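Local coordinates for protein fatty acid synthase 1, isoform A (PDB 6FN6) that probably carries out the ketoreductase, dehydratase and enoylreductase steps of fatty acid synthesis, as the modifying region of a multifunctional NADPH-dependent synthase, at residues K707-L712 with G780-L785. Sequence-based numbering, arbitrary orientation.
Sequences KGEKIL and GVDLVL
Asp782 takes the backbone N-H of Lys710 on OD2, a nearly straight bond (169°, 3.0 Å from Lys710 N) that uses the lone pair turned away from OD1. Its CG stands beside its own backbone N (chi1 -59°), which brings the carboxylate up to the neighbouring strand. In return, Lys710 O is gripped twice, by Asp782 N at 2.8 Å and Leu783 N at 3.2 Å, where the chain turns a corner at Asp782. From there the pairing is regular: Leu712 N reaches Leu783 O at 2.9 Å and Leu785 N reaches Leu712 O.

Glu709 stacks its carboxylate on that of Asp782, the planes 13° apart, with Glu709 OE2 4.4 Å from Asp782 OD1. This closeness of like charges is probably eased by Arg805, which forms a salt bridge with Glu709 OE1, an oxygen that also accepts from Lys706 N. An alanine in place of Glu709 would probably leave Arg805 and Lys706 N without this partner and uncover one face of the Asp782 carboxylate.

On one face of the sheet Ile711 CG1 packs on Leu783 CB at 3.8 Å; on the other, the side chains of Leu712 and Val784 lie side by side, Leu712 CD2 4.2 Å from Val784 CG1. Strands 734-739 and 804-808 flank the pair, making these two strands the centre of the parallel sheet of a Rossmann-type domain, consistent with the NADPH-binding half of the enoylreductase, whose sequence belongs to the zinc-binding dehydrogenase family.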
# COMPACT_ATOMS: atom_id res chain seq x y z
N LYS A 707 -10.40 -22.47 15.13
CA LYS A 707 -9.71 -22.96 16.32
C LYS A 707 -8.28 -23.37 15.99
O LYS A 707 -8.01 -23.93 14.92
CB LYS A 707 -10.49 -24.14 16.92
CG LYS A 707 -9.78 -24.86 18.06
CD LYS A 707 -10.69 -25.92 18.67
CE LYS A 707 -9.96 -26.78 19.69
NZ LYS A 707 -8.91 -27.63 19.06
N GLY A 708 -7.36 -23.09 16.91
CA GLY A 708 -5.97 -23.48 16.74
C GLY A 708 -5.14 -22.45 15.99
O GLY A 708 -3.91 -22.55 15.96
N GLU A 709 -5.80 -21.47 15.38
CA GLU A 709 -5.10 -20.42 14.65
C GLU A 709 -4.44 -19.44 15.61
O GLU A 709 -4.75 -19.42 16.80
CB GLU A 709 -6.06 -19.67 13.72
CG GLU A 709 -6.55 -20.49 12.54
CD GLU A 709 -7.33 -19.66 11.53
OE1 GLU A 709 -8.12 -18.79 11.95
OE2 GLU A 709 -7.15 -19.88 10.32
N LYS A 710 -3.53 -18.63 15.08
CA LYS A 710 -2.85 -17.60 15.86
C LYS A 710 -3.40 -16.22 15.48
O LYS A 710 -3.48 -15.89 14.30
CB LYS A 710 -1.34 -17.64 15.62
CG LYS A 710 -0.69 -18.99 15.88
CD LYS A 710 0.77 -18.99 15.41
CE LYS A 710 1.46 -20.31 15.69
NZ LYS A 710 2.82 -20.35 15.09
N ILE A 711 -3.77 -15.43 16.48
CA ILE A 711 -4.27 -14.08 16.21
C ILE A 711 -3.53 -13.04 17.03
O ILE A 711 -3.27 -13.23 18.22
CB ILE A 711 -5.79 -14.00 16.47
CG1 ILE A 711 -6.32 -12.63 16.03
CG2 ILE A 711 -6.09 -14.20 17.96
CD1 ILE A 711 -7.83 -12.58 15.87
N LEU A 712 -3.22 -11.92 16.39
CA LEU A 712 -2.57 -10.79 17.05
C LEU A 712 -3.61 -9.72 17.35
O LEU A 712 -4.09 -9.05 16.43
CB LEU A 712 -1.45 -10.22 16.19
CG LEU A 712 -0.77 -8.95 16.71
CD1 LEU A 712 -0.13 -9.18 18.07
CD2 LEU A 712 0.25 -8.43 15.71
N GLY A 780 4.54 -16.35 11.59
CA GLY A 780 3.57 -15.28 11.71
C GLY A 780 2.25 -15.75 12.29
O GLY A 780 2.17 -16.83 12.88
N VAL A 781 1.21 -14.93 12.14
CA VAL A 781 -0.12 -15.28 12.65
C VAL A 781 -1.13 -15.33 11.50
O VAL A 781 -0.86 -14.84 10.41
CB VAL A 781 -0.57 -14.28 13.73
CG1 VAL A 781 0.33 -14.39 14.96
CG2 VAL A 781 -0.57 -12.85 13.20
N ASP A 782 -2.29 -15.92 11.77
CA ASP A 782 -3.33 -16.08 10.75
C ASP A 782 -4.25 -14.88 10.65
O ASP A 782 -4.84 -14.63 9.60
CB ASP A 782 -4.16 -17.33 11.04
CG ASP A 782 -3.32 -18.59 11.08
OD1 ASP A 782 -2.83 -19.00 10.00
OD2 ASP A 782 -3.15 -19.16 12.17
N LEU A 783 -4.41 -14.15 11.75
CA LEU A 783 -5.23 -12.94 11.75
C LEU A 783 -4.58 -11.84 12.56
O LEU A 783 -3.88 -12.10 13.54
CB LEU A 783 -6.63 -13.22 12.31
CG LEU A 783 -7.40 -14.42 11.78
CD1 LEU A 783 -7.42 -15.53 12.82
CD2 LEU A 783 -8.81 -14.03 11.38
N VAL A 784 -4.83 -10.60 12.15
CA VAL A 784 -4.41 -9.44 12.91
C VAL A 784 -5.60 -8.51 13.07
O VAL A 784 -6.20 -8.08 12.08
CB VAL A 784 -3.23 -8.71 12.22
CG1 VAL A 784 -2.80 -7.49 13.03
CG2 VAL A 784 -2.06 -9.66 12.02
N LEU A 785 -5.96 -8.22 14.31
CA LEU A 785 -6.97 -7.22 14.61
C LEU A 785 -6.26 -5.94 15.01
O LEU A 785 -5.76 -5.82 16.13
CB LEU A 785 -7.91 -7.69 15.72
CG LEU A 785 -9.08 -6.76 16.04
CD1 LEU A 785 -10.03 -6.64 14.86
CD2 LEU A 785 -9.82 -7.24 17.28